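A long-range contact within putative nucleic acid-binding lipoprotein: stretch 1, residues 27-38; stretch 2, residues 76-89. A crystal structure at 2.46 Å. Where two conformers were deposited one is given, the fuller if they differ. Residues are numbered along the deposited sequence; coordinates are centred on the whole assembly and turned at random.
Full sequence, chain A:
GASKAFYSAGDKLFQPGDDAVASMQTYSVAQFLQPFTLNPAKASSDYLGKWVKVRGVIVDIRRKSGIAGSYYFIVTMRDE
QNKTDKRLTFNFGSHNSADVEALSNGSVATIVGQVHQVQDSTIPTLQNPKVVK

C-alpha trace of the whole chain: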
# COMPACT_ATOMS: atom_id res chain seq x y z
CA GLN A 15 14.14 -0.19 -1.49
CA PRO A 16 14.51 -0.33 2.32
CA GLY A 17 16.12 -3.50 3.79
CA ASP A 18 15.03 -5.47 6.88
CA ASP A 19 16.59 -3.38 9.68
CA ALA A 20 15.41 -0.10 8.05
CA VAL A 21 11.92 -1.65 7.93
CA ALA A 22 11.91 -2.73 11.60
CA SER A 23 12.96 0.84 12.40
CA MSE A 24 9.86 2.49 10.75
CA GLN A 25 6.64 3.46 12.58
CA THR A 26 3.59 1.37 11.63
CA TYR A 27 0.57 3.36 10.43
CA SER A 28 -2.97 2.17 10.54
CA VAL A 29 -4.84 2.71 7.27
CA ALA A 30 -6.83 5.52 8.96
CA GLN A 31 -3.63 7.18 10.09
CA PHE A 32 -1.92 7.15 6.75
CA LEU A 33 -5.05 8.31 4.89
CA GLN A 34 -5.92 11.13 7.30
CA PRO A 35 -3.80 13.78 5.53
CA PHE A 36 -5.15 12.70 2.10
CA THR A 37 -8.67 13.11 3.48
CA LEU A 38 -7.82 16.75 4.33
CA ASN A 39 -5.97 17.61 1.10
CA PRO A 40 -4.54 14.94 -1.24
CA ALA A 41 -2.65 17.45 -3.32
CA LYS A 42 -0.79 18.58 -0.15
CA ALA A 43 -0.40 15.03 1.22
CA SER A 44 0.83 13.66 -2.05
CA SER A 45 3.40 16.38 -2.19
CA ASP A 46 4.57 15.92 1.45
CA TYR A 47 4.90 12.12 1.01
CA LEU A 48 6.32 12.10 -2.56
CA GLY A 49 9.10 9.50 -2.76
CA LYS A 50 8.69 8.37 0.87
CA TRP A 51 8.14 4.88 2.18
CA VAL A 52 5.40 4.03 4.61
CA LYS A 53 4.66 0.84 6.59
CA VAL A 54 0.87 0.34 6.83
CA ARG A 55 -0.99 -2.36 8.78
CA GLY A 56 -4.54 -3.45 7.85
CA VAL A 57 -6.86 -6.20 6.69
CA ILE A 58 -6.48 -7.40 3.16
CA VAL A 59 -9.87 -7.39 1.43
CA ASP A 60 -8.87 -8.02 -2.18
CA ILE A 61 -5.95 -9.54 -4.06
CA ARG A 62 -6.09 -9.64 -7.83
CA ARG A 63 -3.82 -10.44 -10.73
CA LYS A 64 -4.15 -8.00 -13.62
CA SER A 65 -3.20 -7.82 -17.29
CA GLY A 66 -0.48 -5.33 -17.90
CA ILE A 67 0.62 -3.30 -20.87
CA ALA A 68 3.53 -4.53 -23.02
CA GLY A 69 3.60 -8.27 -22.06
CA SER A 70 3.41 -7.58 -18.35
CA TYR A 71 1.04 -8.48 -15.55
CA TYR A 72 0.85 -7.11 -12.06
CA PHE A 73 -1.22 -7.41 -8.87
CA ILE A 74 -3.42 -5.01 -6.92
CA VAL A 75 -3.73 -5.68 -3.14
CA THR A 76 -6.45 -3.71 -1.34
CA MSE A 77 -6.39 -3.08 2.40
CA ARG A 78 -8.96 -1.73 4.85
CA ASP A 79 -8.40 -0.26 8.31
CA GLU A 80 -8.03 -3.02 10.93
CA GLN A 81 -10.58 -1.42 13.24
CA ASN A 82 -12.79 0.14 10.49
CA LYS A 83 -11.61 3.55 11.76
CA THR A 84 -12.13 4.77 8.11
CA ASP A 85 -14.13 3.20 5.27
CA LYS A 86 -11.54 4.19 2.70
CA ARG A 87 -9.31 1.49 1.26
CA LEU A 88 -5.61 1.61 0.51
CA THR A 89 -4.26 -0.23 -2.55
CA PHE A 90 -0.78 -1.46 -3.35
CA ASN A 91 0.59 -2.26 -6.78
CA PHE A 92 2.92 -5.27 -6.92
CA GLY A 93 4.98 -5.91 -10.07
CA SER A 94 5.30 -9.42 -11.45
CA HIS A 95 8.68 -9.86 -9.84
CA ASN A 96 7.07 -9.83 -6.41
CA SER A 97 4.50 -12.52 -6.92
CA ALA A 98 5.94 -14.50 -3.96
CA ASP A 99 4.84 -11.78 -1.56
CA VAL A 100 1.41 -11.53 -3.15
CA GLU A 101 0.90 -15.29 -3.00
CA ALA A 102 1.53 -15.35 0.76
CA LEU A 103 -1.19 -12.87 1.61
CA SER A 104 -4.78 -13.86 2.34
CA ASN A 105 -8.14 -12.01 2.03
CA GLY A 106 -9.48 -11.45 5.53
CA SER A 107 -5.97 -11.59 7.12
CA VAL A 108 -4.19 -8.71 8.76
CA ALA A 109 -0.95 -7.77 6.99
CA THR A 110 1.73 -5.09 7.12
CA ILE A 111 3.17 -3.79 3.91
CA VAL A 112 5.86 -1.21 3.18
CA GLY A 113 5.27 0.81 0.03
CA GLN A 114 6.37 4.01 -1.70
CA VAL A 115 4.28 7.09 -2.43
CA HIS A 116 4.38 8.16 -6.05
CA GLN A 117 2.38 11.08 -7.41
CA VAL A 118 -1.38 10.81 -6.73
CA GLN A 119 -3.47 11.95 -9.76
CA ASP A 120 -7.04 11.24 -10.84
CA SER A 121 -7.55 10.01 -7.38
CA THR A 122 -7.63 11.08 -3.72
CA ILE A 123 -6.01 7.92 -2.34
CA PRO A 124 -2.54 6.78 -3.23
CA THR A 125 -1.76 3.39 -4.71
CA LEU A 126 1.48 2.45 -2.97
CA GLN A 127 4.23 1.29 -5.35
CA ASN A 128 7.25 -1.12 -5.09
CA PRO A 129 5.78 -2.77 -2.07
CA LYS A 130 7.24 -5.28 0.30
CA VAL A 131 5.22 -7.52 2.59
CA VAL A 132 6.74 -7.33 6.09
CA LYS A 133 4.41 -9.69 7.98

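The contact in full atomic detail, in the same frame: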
# COMPACT_ATOMS: atom_id res chain seq x y z
N TYR A 27 1.79 2.59 10.50
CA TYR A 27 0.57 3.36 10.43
C TYR A 27 -0.62 2.43 10.35
O TYR A 27 -0.52 1.32 9.82
CB TYR A 27 0.48 4.12 9.10
CG TYR A 27 1.39 5.32 8.87
CD1 TYR A 27 2.71 5.17 8.47
CD2 TYR A 27 0.89 6.62 8.96
CE1 TYR A 27 3.51 6.26 8.20
CE2 TYR A 27 1.69 7.74 8.68
CZ TYR A 27 2.99 7.55 8.29
OH TYR A 27 3.78 8.64 8.03
N SER A 28 -1.76 2.88 10.87
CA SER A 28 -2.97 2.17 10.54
C SER A 28 -3.43 2.78 9.18
O SER A 28 -2.94 3.84 8.73
CB SER A 28 -4.02 2.40 11.57
OG SER A 28 -4.38 3.74 11.51
N VAL A 29 -4.36 2.14 8.52
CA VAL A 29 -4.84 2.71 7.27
C VAL A 29 -5.47 4.09 7.53
O VAL A 29 -5.26 5.01 6.77
CB VAL A 29 -5.81 1.75 6.57
CG1 VAL A 29 -6.58 2.46 5.40
CG2 VAL A 29 -5.03 0.44 6.17
N ALA A 30 -6.22 4.23 8.62
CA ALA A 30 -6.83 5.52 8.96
C ALA A 30 -5.76 6.56 9.14
O ALA A 30 -5.92 7.70 8.70
CB ALA A 30 -7.69 5.44 10.22
N GLN A 31 -4.69 6.19 9.83
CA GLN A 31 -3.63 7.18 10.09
C GLN A 31 -2.97 7.68 8.83
O GLN A 31 -2.81 8.85 8.64
CB GLN A 31 -2.62 6.67 11.10
CG GLN A 31 -3.20 6.64 12.47
CD GLN A 31 -2.36 5.81 13.47
OE1 GLN A 31 -1.70 4.81 13.12
NE2 GLN A 31 -2.43 6.20 14.72
N PHE A 32 -2.58 6.77 7.96
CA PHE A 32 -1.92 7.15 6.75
C PHE A 32 -2.84 7.95 5.82
O PHE A 32 -2.39 8.86 5.13
CB PHE A 32 -1.37 5.93 6.04
CG PHE A 32 -0.82 6.24 4.70
CD1 PHE A 32 0.25 7.09 4.59
CD2 PHE A 32 -1.36 5.71 3.58
CE1 PHE A 32 0.77 7.38 3.40
CE2 PHE A 32 -0.85 6.01 2.36
CZ PHE A 32 0.23 6.86 2.27
N LEU A 33 -4.12 7.60 5.77
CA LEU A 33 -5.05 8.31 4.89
C LEU A 33 -5.57 9.64 5.45
O LEU A 33 -6.10 10.46 4.70
CB LEU A 33 -6.22 7.41 4.47
CG LEU A 33 -5.82 6.20 3.61
CD1 LEU A 33 -7.10 5.51 3.14
CD2 LEU A 33 -4.99 6.52 2.44
N GLN A 34 -5.38 9.89 6.71
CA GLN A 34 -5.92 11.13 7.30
C GLN A 34 -5.51 12.41 6.55
O GLN A 34 -6.36 13.21 6.21
CB GLN A 34 -5.58 11.21 8.79
CG GLN A 34 -6.04 12.48 9.51
CD GLN A 34 -7.56 12.72 9.42
OE1 GLN A 34 -8.36 11.77 9.29
NE2 GLN A 34 -7.97 14.02 9.51
N PRO A 35 -4.23 12.59 6.26
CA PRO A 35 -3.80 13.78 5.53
C PRO A 35 -4.39 13.87 4.13
O PRO A 35 -4.66 14.96 3.68
CB PRO A 35 -2.26 13.63 5.44
CG PRO A 35 -1.92 12.63 6.42
CD PRO A 35 -3.08 11.71 6.56
N PHE A 36 -4.55 12.73 3.45
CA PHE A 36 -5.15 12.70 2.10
C PHE A 36 -6.63 13.07 2.16
O PHE A 36 -7.20 13.63 1.20
CB PHE A 36 -4.95 11.32 1.43
CG PHE A 36 -3.48 11.00 1.12
CD1 PHE A 36 -2.67 10.43 2.08
CD2 PHE A 36 -2.92 11.33 -0.10
CE1 PHE A 36 -1.34 10.18 1.80
CE2 PHE A 36 -1.60 11.08 -0.39
CZ PHE A 36 -0.80 10.53 0.54
N THR A 37 -7.25 12.78 3.28
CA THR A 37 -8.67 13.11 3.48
C THR A 37 -8.80 14.64 3.57
O THR A 37 -9.74 15.22 3.05
CB THR A 37 -9.22 12.34 4.73
OG1 THR A 37 -9.08 10.91 4.49
CG2 THR A 37 -10.68 12.70 5.05
N LEU A 38 -7.83 15.29 4.19
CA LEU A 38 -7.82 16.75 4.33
C LEU A 38 -7.46 17.50 3.00
O LEU A 38 -8.07 18.50 2.64
CB LEU A 38 -6.83 17.15 5.41
CG LEU A 38 -7.36 17.48 6.80
CD1 LEU A 38 -8.59 16.65 7.25
CD2 LEU A 38 -6.21 17.42 7.87
N THR A 76 -5.64 -4.75 -1.95
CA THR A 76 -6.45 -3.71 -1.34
C THR A 76 -6.57 -4.01 0.14
O THR A 76 -6.84 -5.15 0.53
CB THR A 76 -7.86 -3.66 -1.94
OG1 THR A 76 -7.76 -3.60 -3.35
CG2 THR A 76 -8.66 -2.45 -1.45
N MSE A 77 -6.46 -2.96 0.96
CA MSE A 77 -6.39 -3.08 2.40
C MSE A 77 -7.37 -2.14 3.06
O MSE A 77 -7.49 -0.99 2.63
CB MSE A 77 -4.96 -2.69 2.83
CG MSE A 77 -4.66 -2.87 4.28
SE MSE A 77 -2.95 -2.07 4.82
CE MSE A 77 -1.80 -3.63 4.50
N ARG A 78 -8.09 -2.62 4.08
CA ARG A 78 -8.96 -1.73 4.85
C ARG A 78 -8.39 -1.53 6.26
O ARG A 78 -7.59 -2.35 6.72
CB ARG A 78 -10.36 -2.31 4.98
CG ARG A 78 -10.47 -3.58 5.83
CD ARG A 78 -11.92 -3.78 6.24
NE ARG A 78 -12.17 -5.07 6.86
CZ ARG A 78 -11.92 -5.36 8.13
NH1 ARG A 78 -11.41 -4.45 8.96
NH2 ARG A 78 -12.19 -6.59 8.57
N ASP A 79 -8.83 -0.48 6.94
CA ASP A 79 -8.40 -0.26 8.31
C ASP A 79 -8.77 -1.47 9.21
O ASP A 79 -9.87 -2.00 9.16
CB ASP A 79 -9.06 0.97 8.90
CG ASP A 79 -8.43 1.39 10.22
OD1 ASP A 79 -7.41 2.12 10.17
OD2 ASP A 79 -8.98 0.98 11.30
N GLU A 80 -7.82 -1.88 10.03
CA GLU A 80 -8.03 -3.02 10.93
C GLU A 80 -9.19 -2.85 11.90
O GLU A 80 -9.80 -3.83 12.30
CB GLU A 80 -6.78 -3.24 11.75
CG GLU A 80 -6.82 -4.48 12.60
CD GLU A 80 -6.08 -4.30 13.85
OE1 GLU A 80 -5.49 -3.23 13.94
OE2 GLU A 80 -6.12 -5.16 14.74
N GLN A 81 -9.48 -1.63 12.32
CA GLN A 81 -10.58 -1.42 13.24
C GLN A 81 -11.72 -0.64 12.56
O GLN A 81 -12.52 -0.03 13.24
CB GLN A 81 -10.07 -0.66 14.49
CG GLN A 81 -8.85 -1.31 15.22
CD GLN A 81 -8.45 -0.52 16.51
OE1 GLN A 81 -8.50 -1.08 17.65
NE2 GLN A 81 -8.11 0.79 16.35
N ASN A 82 -11.78 -0.64 11.23
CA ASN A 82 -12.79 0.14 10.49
C ASN A 82 -12.84 1.63 10.94
O ASN A 82 -13.87 2.28 10.92
CB ASN A 82 -14.17 -0.54 10.57
CG ASN A 82 -14.23 -1.85 9.76
OD1 ASN A 82 -13.73 -1.93 8.61
ND2 ASN A 82 -14.85 -2.88 10.34
N LYS A 83 -11.68 2.18 11.27
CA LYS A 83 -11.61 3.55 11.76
C LYS A 83 -11.80 4.54 10.56
O LYS A 83 -11.93 5.73 10.75
CB LYS A 83 -10.31 3.74 12.56
CG LYS A 83 -10.48 4.32 13.96
CD LYS A 83 -11.15 3.34 14.96
N THR A 84 -11.76 4.03 9.33
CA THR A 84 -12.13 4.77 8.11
C THR A 84 -12.71 3.73 7.17
O THR A 84 -12.37 2.55 7.29
CB THR A 84 -10.97 5.48 7.37
OG1 THR A 84 -11.48 6.07 6.17
CG2 THR A 84 -9.86 4.51 6.98
N ASP A 85 -13.57 4.13 6.26
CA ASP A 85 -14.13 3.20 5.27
C ASP A 85 -13.34 3.22 3.96
O ASP A 85 -13.60 2.43 3.06
CB ASP A 85 -15.65 3.42 5.04
CG ASP A 85 -16.06 4.92 4.91
OD1 ASP A 85 -15.27 5.75 4.37
OD2 ASP A 85 -17.22 5.24 5.33
N LYS A 86 -12.35 4.09 3.88
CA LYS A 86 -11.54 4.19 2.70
C LYS A 86 -10.53 3.06 2.65
O LYS A 86 -9.98 2.66 3.67
CB LYS A 86 -10.84 5.55 2.66
CG LYS A 86 -11.78 6.72 2.46
CD LYS A 86 -11.03 8.07 2.35
CE LYS A 86 -12.04 9.23 2.24
NZ LYS A 86 -11.41 10.58 2.33
N ARG A 87 -10.26 2.56 1.44
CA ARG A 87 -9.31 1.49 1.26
C ARG A 87 -7.99 1.99 0.71
O ARG A 87 -7.93 3.02 0.00
CB ARG A 87 -9.85 0.47 0.27
CG ARG A 87 -11.26 -0.06 0.51
CD ARG A 87 -11.58 -0.35 1.97
NE ARG A 87 -12.60 -1.40 2.10
CZ ARG A 87 -13.47 -1.52 3.10
NH1 ARG A 87 -13.54 -0.60 4.05
NH2 ARG A 87 -14.31 -2.54 3.09
N LEU A 88 -6.91 1.27 1.02
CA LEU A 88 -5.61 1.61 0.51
C LEU A 88 -5.23 0.48 -0.45
O LEU A 88 -5.47 -0.70 -0.13
CB LEU A 88 -4.64 1.70 1.66
CG LEU A 88 -3.17 1.96 1.36
CD1 LEU A 88 -2.98 3.32 0.71
CD2 LEU A 88 -2.37 1.82 2.65
N THR A 89 -4.66 0.80 -1.62
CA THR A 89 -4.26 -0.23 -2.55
C THR A 89 -2.75 -0.15 -2.74
O THR A 89 -2.15 0.91 -2.56
CB THR A 89 -4.88 -0.03 -3.93
OG1 THR A 89 -4.54 1.31 -4.38
CG2 THR A 89 -6.42 -0.22 -3.90
O HOH W 1 -5.32 -0.49 9.92

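What ties the start of the helix to the second stretch? The strongest polar link is a hydrogen bond from A30 N to D79 OD1, 2.9 Å long with an N-H...O angle of 156°. The amides in the first turn of a helix have no carbonyl of a preceding turn to bond, and here the carboxylate of D79 supplies the acceptor for A30. V29 N lies 3.5 Å from the same D79 OD1, but the angle is poor and this pair is not hydrogen-bonded. V29 N instead donates to water 1, at 3.1 Å from the water O, and that water also accepts from E80 N at 2.9 Å from its O. The water thus bridges the two backbones beside the direct bond. S28 completes the helix start as its N-cap: Q31 N donates to S28 OG over 3.0 Å, while S28 N donates to Q31 OE1, also over 3.0 Å.

How is D79 held in place to receive the helix? Its other carboxylate oxygen is engaged within its own stretch, where Q81 N donates to D79 OD2 at 2.8 Å and K83 N donates to D79 OD2 at 3.0 Å. D79 also opens a type I turn that runs to N82, closed by a bond from N82 N to D79 O of 3.1 Å. One side chain therefore gathers two amides of its own loop, those of Q81 and K83, on OD2 and reaches the helix with OD1. Its CA-to-CB bond points sideways, yet its end comes nearer to the other stretch.

Is there a second polar link farther along the helix? K86 extends its side chain, with chi1 m and chi2 to chi4 all t, and K86 NZ donates to T37 OG1 at 3.2 Å. T37 OG1 in turn donates to L33 O, 3.0 Å away, so the hydroxyl accepts from the lysine while bonding back to its own helix. On the way, the aliphatic part of K86 packs against the helix: L33 CD1 approaches K86 CB to 3.8 Å.

What fills the space between these polar links? V29 has the largest covered area in the contact, 107 Å² of the 542 Å² buried in all, and its CA-to-CB bond points toward the second stretch. Its two methyls reach different neighbours, V29 CG2 lying 3.5 Å from M77 SE (a selenomethionine) and V29 CG1 4.3 Å from L88 CB. M77 and L88 are themselves paired through backbone bonds, M77 N to L88 O at 2.7 Å and L88 N to M77 O at 2.8 Å, so V29 packs on adjoining strands. Farther along the helix, L88 CD1 meets the edge of the F32 ring, 3.8 Å from F32 CE2, and lies 4.2 Å from L33 CD2. Nearer the loop, A30 packs against two side chains of stretch 2: A30 CA is 3.8 Å from T84 CG2, and A30 CB is 3.9 Å from K83 CB.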